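Local atomic coordinates of CELL WALL surface anchor family protein (Streptococcus pneumoniae, PDB entry 2WW8), a protein that serves as the adhesin of the pneumococcal pilus, an elongated multidomain surface protein that probably mediates recognition of host cells. Residues Y394-N399 and A510-H515; G614-A619 and A650-D655; V781-G784 and K788-F791. All coordinates share one frame; numbering follows the deposited sequence.

Contact 1: residues Y394-N399 and A510-H515; sequences YPINFN and AKITNH
Two irregular loop segments pass in opposite directions, with the CA atoms of Ile396 and Ile512 8.9 Å apart, and at this point side chains bridge them. Both loops lie between the parallel strands 379-386 and 533-539 of the large helix-flanked domain, whose five-stranded parallel sheet and magnesium site with Ser234, Ser236 and Asp387 are consistent with an integrin I (von Willebrand A) type fold. Within 394-399 the chain makes an inverse gamma turn centred on Asn397, closed by a weak bond from Phe398 N to Ile396 O. The turn sends the side chains of Ile396 and Phe398 to the same side, toward 510-515, where Ile512 reaches both. Ile396 extends fully, with CD1 anti to CA about the CB-CG1 bond (chi2 173°), and its CD1 meets Ile512 CD1 at 4.0 Å as the two chains cross obliquely. Ile512 instead folds its terminal methyl back (chi2 -58°), which turns CD1 toward Ile396 and leaves CG1 beside the phenyl ring. That ring receives two different partners: Ile396 CG2 sits over one face, 3.8 Å above the plane and displaced toward the rim, whereas Ile512 comes at the edge. The cluster is buried and purely apolar. Trp521 of helix 516-526 touches both isoleucines, Phe414 of helix 407-416 packs on Ile396, and Tyr407 meets the phenyl ring edge-to-face, so the two loops share a small core with the helices that follow them. At the ring edge the approach is Phe398 CE2 to Ile512 CG1, 3.9 Å and in the ring plane.

Contact 2: residues G614-A619 and A650-D655; sequences GRFDPA and AKVLYD. With CA (calcium ion), chain D.
Phe616 lays one face of its ring on the CB of Tyr654, a CH-pi contact that joins a calcium-binding loop to edge strand 651-655 of the Ig-like, E-set type beta domain. Tyr654 CB stands over the face, 3.7 Å from the Phe616 ring centroid, and comes closest at Phe616 CG, 3.4 Å away. The two aromatic rings meet obliquely, their planes inclined by 34°, and the tyrosine ring leads away from the loop, leaving its base to do most of the touching. Farther along the phenyl ring, Phe616 CZ meets Val652 CG1 at 3.8 Å, the methyl lying at the ring edge and the side chains crossing at about a right angle. Phe616 thus bridges two alternate residues of the strand, Val652 and Tyr654, while Leu653 between them turns its side chain to the other side. Phe616 projects from the loop across to the strand because its chi1 of -169° turns CG away from the backbone N, and Leu608, Leu610 and the ring of Tyr621 pack round it from the neighbouring strands and loop. Strand 651-655 is itself held by backbone hydrogen bonds to strand 660-668. Behind the phenylalanine, the loop is fixed by the metal: the residues on either side of it supply ligands, Arg615 through its O and Asp617 through OD1, both 2.4 Å from the calcium ion, with Leu610, Asp613, Asp620 and a water helping to complete the site. The second carboxylate oxygen works within the loop, as an Asx turn: Ala619 N donates to Asp617 OD2 at 3.2 Å, an almost straight bond of 164° that arrives from above the carboxylate plane.

Contact 3: residues V781-G784 and K788-F791; sequences VRTG and KLTF
Thr783 and Leu789 meet because their first torsions turn carbon toward carbon: at Thr783 (chi1 61°) CG2 lies anti to the carbonyl carbon, and at Leu789 (chi1 -68°) CG does likewise, swinging the isobutyl end toward the first segment. The contact spans the tight connection between strands 781-782 and 788-794 of a prealbumin-like beta domain, the CNA_B type found in pilins. These strands belong to different sheets, one pairing with 755-761 and the other with 736-744, so the segments meet through side chains and a water. Thr783 CG2 rests against the fork of the leucine, 3.7 Å from Leu789 CD2 and 3.8 Å from Leu789 CG. Val781, two residues earlier, also points its side chain at the same leucine methyl, though the modelled separation there is too short to be trusted. Phe756 of strand 755-761 touches both Val781 and Leu789 and joins this apolar patch. The torsion that offers the threonine methyl to the leucine also directs OG1 elsewhere: buried, it is gripped by two backbone partners, Leu751 O and Ala754 N. The CB of Lys788 points away from the first segment, but its carbonyl takes part. A water links the two backbones, accepting from Gly784 N at 3.0 Å and donating to Lys788 O at 2.6 Å.

Followed from the N terminus, the three contacts come in series, none enclosing or crossing another. Contact 1 closes the longest loop, 110 intervening residues of mixed helix and strand inserted between strands 379-386 and 533-539 of the probable integrin-I-like domain. Contact 2 follows in the Ig-like domain, where 30 residues without helix separate the metal-binding loop from strand 651-655. Contact 3 spans just three residues in the C-terminal prealbumin-like domain and ties its two sheets at a turn. The protein is elongated: centres of contacts 1 and 2 lie about 76 Å apart, those of contacts 2 and 3 about 83 Å, and those of contacts 1 and 3 about 152 Å, on opposite sides of the chain's centre.

Contact 1: residues Y394-N399 and A510-H515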
loop_
_atom_site.group_PDB
_atom_site.type_symbol
_atom_site.label_atom_id
_atom_site.label_comp_id
_atom_site.label_asym_id
_atom_site.label_seq_id
_atom_site.Cartn_x
_atom_site.Cartn_y
_atom_site.Cartn_z
ATOM N N TYR A 394 42.872 -32.581 11.634
ATOM C CA TYR A 394 44.039 -32.928 10.799
ATOM C C TYR A 394 45.198 -33.349 11.696
ATOM O O TYR A 394 45.337 -32.822 12.778
ATOM C CB TYR A 394 44.485 -31.771 9.915
ATOM C CG TYR A 394 43.533 -31.508 8.744
ATOM C CD1 TYR A 394 43.412 -32.396 7.687
ATOM C CD2 TYR A 394 42.866 -30.300 8.655
ATOM C CE1 TYR A 394 42.586 -32.127 6.594
ATOM C CE2 TYR A 394 42.081 -29.980 7.573
ATOM C CZ TYR A 394 41.937 -30.898 6.556
ATOM O OH TYR A 394 41.077 -30.572 5.539
ATOM N N PRO A 395 46.005 -34.325 11.265
ATOM C CA PRO A 395 47.124 -34.826 12.066
ATOM C C PRO A 395 48.266 -33.777 12.079
ATOM O O PRO A 395 48.535 -33.118 11.069
ATOM C CB PRO A 395 47.561 -36.117 11.324
ATOM C CG PRO A 395 47.210 -35.862 9.876
ATOM C CD PRO A 395 45.905 -35.019 9.967
ATOM N N ILE A 396 48.914 -33.652 13.229
ATOM C CA ILE A 396 50.161 -32.947 13.361
ATOM C C ILE A 396 51.196 -33.847 12.662
ATOM O O ILE A 396 51.160 -35.104 12.785
ATOM C CB ILE A 396 50.436 -32.811 14.830
ATOM C CG1 ILE A 396 49.289 -31.979 15.428
ATOM C CG2 ILE A 396 51.879 -32.262 15.123
ATOM C CD1 ILE A 396 49.323 -31.887 16.953
ATOM N N ASN A 397 52.087 -33.193 11.909
ATOM C CA ASN A 397 53.000 -33.892 10.997
ATOM C C ASN A 397 54.254 -34.378 11.728
ATOM O O ASN A 397 55.334 -33.880 11.481
ATOM C CB ASN A 397 53.304 -32.985 9.789
ATOM C CG ASN A 397 54.259 -33.605 8.788
ATOM O OD1 ASN A 397 54.162 -34.771 8.502
ATOM N ND2 ASN A 397 55.221 -32.843 8.302
ATOM N N PHE A 398 54.107 -35.338 12.647
ATOM C CA PHE A 398 55.268 -35.969 13.306
ATOM C C PHE A 398 56.191 -36.712 12.356
ATOM O O PHE A 398 55.723 -37.374 11.428
ATOM C CB PHE A 398 54.808 -36.904 14.447
ATOM C CG PHE A 398 54.232 -36.156 15.654
ATOM C CD1 PHE A 398 55.046 -35.350 16.437
ATOM C CD2 PHE A 398 52.902 -36.254 15.995
ATOM C CE1 PHE A 398 54.538 -34.666 17.534
ATOM C CE2 PHE A 398 52.332 -35.554 17.093
ATOM C CZ PHE A 398 53.172 -34.779 17.881
ATOM N N ASN A 399 57.488 -36.622 12.615
ATOM C CA ASN A 399 58.533 -37.352 11.898
ATOM C C ASN A 399 58.835 -38.696 12.572
ATOM O O ASN A 399 59.163 -38.746 13.763
ATOM C CB ASN A 399 59.786 -36.463 11.837
ATOM C CG ASN A 399 60.872 -37.005 10.919
ATOM O OD1 ASN A 399 60.833 -38.124 10.406
ATOM N ND2 ASN A 399 61.894 -36.191 10.739
ATOM N N ALA A 510 55.301 -37.340 24.031
ATOM C CA ALA A 510 54.049 -36.691 23.622
ATOM C C ALA A 510 53.122 -37.644 22.875
ATOM O O ALA A 510 53.574 -38.462 22.059
ATOM C CB ALA A 510 54.349 -35.425 22.777
ATOM N N LYS A 511 51.824 -37.530 23.151
ATOM C CA LYS A 511 50.815 -38.370 22.532
ATOM C C LYS A 511 49.570 -37.522 22.441
ATOM O O LYS A 511 49.199 -36.911 23.442
ATOM C CB LYS A 511 50.580 -39.660 23.330
ATOM C CG LYS A 511 49.587 -40.611 22.601
ATOM C CD LYS A 511 49.263 -41.882 23.433
ATOM C CE LYS A 511 50.453 -42.784 23.783
ATOM N NZ LYS A 511 49.948 -43.965 24.575
ATOM N N ILE A 512 48.984 -37.448 21.249
ATOM C CA ILE A 512 47.753 -36.679 21.051
ATOM C C ILE A 512 46.559 -37.595 21.301
ATOM O O ILE A 512 46.498 -38.691 20.730
ATOM C CB ILE A 512 47.656 -36.131 19.599
ATOM C CG1 ILE A 512 49.032 -35.481 19.194
ATOM C CG2 ILE A 512 46.338 -35.230 19.429
ATOM C CD1 ILE A 512 49.585 -34.292 20.081
ATOM N N THR A 513 45.643 -37.157 22.167
ATOM C CA THR A 513 44.613 -38.074 22.677
ATOM C C THR A 513 43.190 -37.522 22.524
ATOM O O THR A 513 42.226 -38.133 23.008
ATOM C CB THR A 513 44.870 -38.492 24.174
ATOM O OG1 THR A 513 44.731 -37.367 25.061
ATOM C CG2 THR A 513 46.271 -39.134 24.371
ATOM N N ASN A 514 43.029 -36.353 21.893
ATOM C CA ASN A 514 41.673 -35.905 21.591
ATOM C C ASN A 514 41.739 -34.914 20.418
ATOM O O ASN A 514 42.837 -34.469 20.058
ATOM C CB ASN A 514 41.037 -35.247 22.846
ATOM C CG ASN A 514 41.804 -34.005 23.300
ATOM O OD1 ASN A 514 41.742 -32.950 22.673
ATOM N ND2 ASN A 514 42.505 -34.118 24.392
ATOM N N HIS A 515 40.592 -34.597 19.815
ATOM C CA HIS A 515 40.524 -33.705 18.670
ATOM C C HIS A 515 40.487 -32.220 19.106
ATOM O O HIS A 515 40.672 -31.360 18.255
ATOM C CB HIS A 515 39.281 -34.027 17.826
ATOM C CG HIS A 515 39.358 -35.407 17.266
ATOM N ND1 HIS A 515 40.227 -35.789 16.262
ATOM C CD2 HIS A 515 38.768 -36.545 17.704
ATOM C CE1 HIS A 515 40.141 -37.099 16.075
ATOM N NE2 HIS A 515 39.259 -37.579 16.943
#

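Contact 2: residues G614-A619 and A650-D655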
loop_
_atom_site.group_PDB
_atom_site.type_symbol
_atom_site.label_atom_id
_atom_site.label_comp_id
_atom_site.label_asym_id
_atom_site.label_seq_id
_atom_site.Cartn_x
_atom_site.Cartn_y
_atom_site.Cartn_z
ATOM N N GLY A 614 -17.938 19.654 16.923
ATOM C CA GLY A 614 -17.019 20.650 16.412
ATOM C C GLY A 614 -15.711 20.753 17.183
ATOM O O GLY A 614 -15.090 21.803 17.122
ATOM N N ARG A 615 -15.277 19.722 17.910
ATOM C CA ARG A 615 -13.977 19.710 18.597
ATOM C C ARG A 615 -13.223 18.444 18.171
ATOM O O ARG A 615 -13.822 17.329 18.120
ATOM C CB ARG A 615 -14.105 19.589 20.122
ATOM C CG ARG A 615 -14.321 20.870 20.920
ATOM C CD ARG A 615 -14.230 20.497 22.399
ATOM N NE ARG A 615 -14.829 21.480 23.301
ATOM C CZ ARG A 615 -14.213 22.589 23.711
ATOM N NH1 ARG A 615 -12.986 22.850 23.276
ATOM N NH2 ARG A 615 -14.816 23.444 24.534
ATOM N N PHE A 616 -11.929 18.627 17.921
ATOM C CA PHE A 616 -11.009 17.515 17.636
ATOM C C PHE A 616 -10.845 16.628 18.870
ATOM O O PHE A 616 -10.440 17.106 19.931
ATOM C CB PHE A 616 -9.626 18.013 17.227
ATOM C CG PHE A 616 -8.729 16.933 16.680
ATOM C CD1 PHE A 616 -8.951 16.380 15.423
ATOM C CD2 PHE A 616 -7.662 16.475 17.442
ATOM C CE1 PHE A 616 -8.143 15.379 14.924
ATOM C CE2 PHE A 616 -6.814 15.495 16.948
ATOM C CZ PHE A 616 -7.042 14.948 15.691
ATOM N N ASP A 617 -11.129 15.336 18.730
ATOM C CA ASP A 617 -11.083 14.467 19.894
ATOM C C ASP A 617 -10.861 13.054 19.331
ATOM O O ASP A 617 -10.922 12.847 18.111
ATOM C CB ASP A 617 -12.381 14.616 20.712
ATOM C CG ASP A 617 -13.476 13.687 20.197
ATOM O OD1 ASP A 617 -13.982 14.047 19.114
ATOM O OD2 ASP A 617 -13.800 12.604 20.778
ATOM N N PRO A 618 -10.655 12.063 20.216
ATOM C CA PRO A 618 -10.334 10.720 19.715
ATOM C C PRO A 618 -11.322 10.076 18.745
ATOM O O PRO A 618 -10.889 9.240 17.956
ATOM C CB PRO A 618 -10.213 9.901 21.011
ATOM C CG PRO A 618 -9.763 10.967 22.037
ATOM C CD PRO A 618 -10.719 12.075 21.693
ATOM N N ALA A 619 -12.605 10.438 18.784
ATOM C CA ALA A 619 -13.570 10.043 17.731
ATOM C C ALA A 619 -13.252 10.490 16.293
ATOM O O ALA A 619 -13.870 9.943 15.354
ATOM C CB ALA A 619 -14.985 10.523 18.082
ATOM N N ALA A 650 3.379 8.950 21.610
ATOM C CA ALA A 650 2.816 9.627 20.433
ATOM C C ALA A 650 1.604 10.458 20.838
ATOM O O ALA A 650 0.852 10.028 21.714
ATOM C CB ALA A 650 2.394 8.641 19.321
ATOM N N LYS A 651 1.454 11.652 20.256
ATOM C CA LYS A 651 0.267 12.457 20.500
ATOM C C LYS A 651 -0.205 12.933 19.145
ATOM O O LYS A 651 0.625 13.217 18.275
ATOM C CB LYS A 651 0.597 13.677 21.350
ATOM C CG LYS A 651 0.431 13.409 22.822
ATOM C CD LYS A 651 1.721 13.530 23.560
ATOM C CE LYS A 651 1.456 13.112 25.018
ATOM N NZ LYS A 651 1.094 11.669 25.299
ATOM N N VAL A 652 -1.533 13.049 18.995
ATOM C CA VAL A 652 -2.150 13.645 17.819
ATOM C C VAL A 652 -2.779 14.967 18.239
ATOM O O VAL A 652 -3.658 14.976 19.107
ATOM C CB VAL A 652 -3.158 12.683 17.196
ATOM C CG1 VAL A 652 -3.654 13.226 15.863
ATOM C CG2 VAL A 652 -2.491 11.299 16.987
ATOM N N LEU A 653 -2.340 16.075 17.645
ATOM C CA LEU A 653 -2.807 17.416 18.008
ATOM C C LEU A 653 -3.437 18.101 16.808
ATOM O O LEU A 653 -3.138 17.795 15.631
ATOM C CB LEU A 653 -1.651 18.292 18.523
ATOM C CG LEU A 653 -0.866 17.491 19.574
ATOM C CD1 LEU A 653 0.495 18.093 19.893
ATOM C CD2 LEU A 653 -1.751 17.449 20.911
ATOM N N TYR A 654 -4.326 19.039 17.111
ATOM C CA TYR A 654 -4.996 19.729 16.017
ATOM C C TYR A 654 -5.012 21.206 16.375
ATOM O O TYR A 654 -5.614 21.575 17.388
ATOM C CB TYR A 654 -6.452 19.302 15.843
ATOM C CG TYR A 654 -7.171 20.133 14.756
ATOM C CD1 TYR A 654 -6.764 20.083 13.414
ATOM C CD2 TYR A 654 -8.227 20.967 15.064
ATOM C CE1 TYR A 654 -7.386 20.835 12.428
ATOM C CE2 TYR A 654 -8.874 21.740 14.074
ATOM C CZ TYR A 654 -8.465 21.641 12.758
ATOM O OH TYR A 654 -9.085 22.354 11.758
ATOM N N ASP A 655 -4.332 22.025 15.575
ATOM C CA ASP A 655 -4.247 23.464 15.851
ATOM C C ASP A 655 -5.418 24.100 15.083
ATOM O O ASP A 655 -5.455 24.025 13.846
ATOM C CB ASP A 655 -2.895 24.030 15.376
ATOM C CG ASP A 655 -1.659 23.258 15.935
ATOM O OD1 ASP A 655 -1.618 22.906 17.154
ATOM O OD2 ASP A 655 -0.687 22.974 15.164
HETATM CA CA CA D . -15.130 15.408 17.485
HETATM O O HOH W 1 -16.842 13.649 17.501
#

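Contact 3: residues V781-G784 and K788-F791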
loop_
_atom_site.group_PDB
_atom_site.type_symbol
_atom_site.label_atom_id
_atom_site.label_comp_id
_atom_site.label_asym_id
_atom_site.label_seq_id
_atom_site.Cartn_x
_atom_site.Cartn_y
_atom_site.Cartn_z
ATOM N N VAL A 781 -75.891 43.497 -24.603
ATOM C CA VAL A 781 -75.116 44.495 -23.880
ATOM C C VAL A 781 -75.589 45.840 -24.414
ATOM O O VAL A 781 -75.678 46.048 -25.618
ATOM C CB VAL A 781 -73.600 44.282 -23.992
ATOM C CG1 VAL A 781 -73.268 42.856 -23.596
ATOM C CG2 VAL A 781 -73.126 44.515 -25.416
ATOM N N ARG A 782 -75.921 46.729 -23.487
ATOM C CA ARG A 782 -76.477 48.018 -23.825
ATOM C C ARG A 782 -75.349 49.037 -23.624
ATOM O O ARG A 782 -74.747 49.060 -22.542
ATOM C CB ARG A 782 -77.638 48.298 -22.872
ATOM C CG ARG A 782 -78.293 49.634 -23.091
ATOM C CD ARG A 782 -79.552 49.713 -22.231
ATOM N NE ARG A 782 -80.333 50.914 -22.531
ATOM C CZ ARG A 782 -81.320 50.963 -23.425
ATOM N NH1 ARG A 782 -81.673 49.877 -24.121
ATOM N NH2 ARG A 782 -81.947 52.119 -23.614
ATOM N N THR A 783 -75.059 49.865 -24.623
ATOM C CA THR A 783 -74.029 50.901 -24.512
ATOM C C THR A 783 -74.416 52.014 -23.535
ATOM O O THR A 783 -75.605 52.341 -23.424
ATOM C CB THR A 783 -73.695 51.552 -25.889
ATOM O OG1 THR A 783 -74.866 52.187 -26.455
ATOM C CG2 THR A 783 -73.109 50.512 -26.866
ATOM N N GLY A 784 -73.413 52.581 -22.859
ATOM C CA GLY A 784 -73.549 53.735 -21.953
ATOM C C GLY A 784 -73.196 55.032 -22.666
ATOM O O GLY A 784 -73.097 55.054 -23.898
ATOM N N LYS A 788 -69.248 52.602 -25.567
ATOM C CA LYS A 788 -68.352 51.431 -25.582
ATOM C C LYS A 788 -68.978 50.061 -25.441
ATOM O O LYS A 788 -69.791 49.829 -24.557
ATOM C CB LYS A 788 -67.231 51.565 -24.555
ATOM C CG LYS A 788 -66.278 52.672 -24.915
ATOM C CD LYS A 788 -65.153 52.747 -23.920
ATOM C CE LYS A 788 -64.143 53.807 -24.333
ATOM N NZ LYS A 788 -63.504 54.230 -23.053
ATOM N N LEU A 789 -68.592 49.165 -26.334
ATOM C CA LEU A 789 -68.810 47.735 -26.177
ATOM C C LEU A 789 -67.485 47.014 -25.960
ATOM O O LEU A 789 -66.739 46.786 -26.920
ATOM C CB LEU A 789 -69.406 47.178 -27.454
ATOM C CG LEU A 789 -70.826 47.645 -27.769
ATOM C CD1 LEU A 789 -71.026 47.296 -29.205
ATOM C CD2 LEU A 789 -71.875 47.009 -26.871
ATOM N N THR A 790 -67.212 46.638 -24.716
ATOM C CA THR A 790 -65.904 46.130 -24.283
ATOM C C THR A 790 -65.961 44.619 -24.025
ATOM O O THR A 790 -66.642 44.177 -23.079
ATOM C CB THR A 790 -65.440 46.874 -23.016
ATOM O OG1 THR A 790 -65.332 48.269 -23.326
ATOM C CG2 THR A 790 -64.061 46.350 -22.512
ATOM N N PHE A 791 -65.255 43.862 -24.871
ATOM C CA PHE A 791 -65.094 42.410 -24.749
ATOM C C PHE A 791 -63.675 41.990 -24.318
ATOM O O PHE A 791 -62.681 42.472 -24.863
ATOM C CB PHE A 791 -65.481 41.729 -26.057
ATOM C CG PHE A 791 -66.794 42.221 -26.604
ATOM C CD1 PHE A 791 -67.954 42.104 -25.854
ATOM C CD2 PHE A 791 -66.857 42.820 -27.840
ATOM C CE1 PHE A 791 -69.155 42.577 -26.348
ATOM C CE2 PHE A 791 -68.068 43.269 -28.354
ATOM C CZ PHE A 791 -69.209 43.152 -27.593
HETATM O O HOH W 2 -70.605 51.581 -22.771
#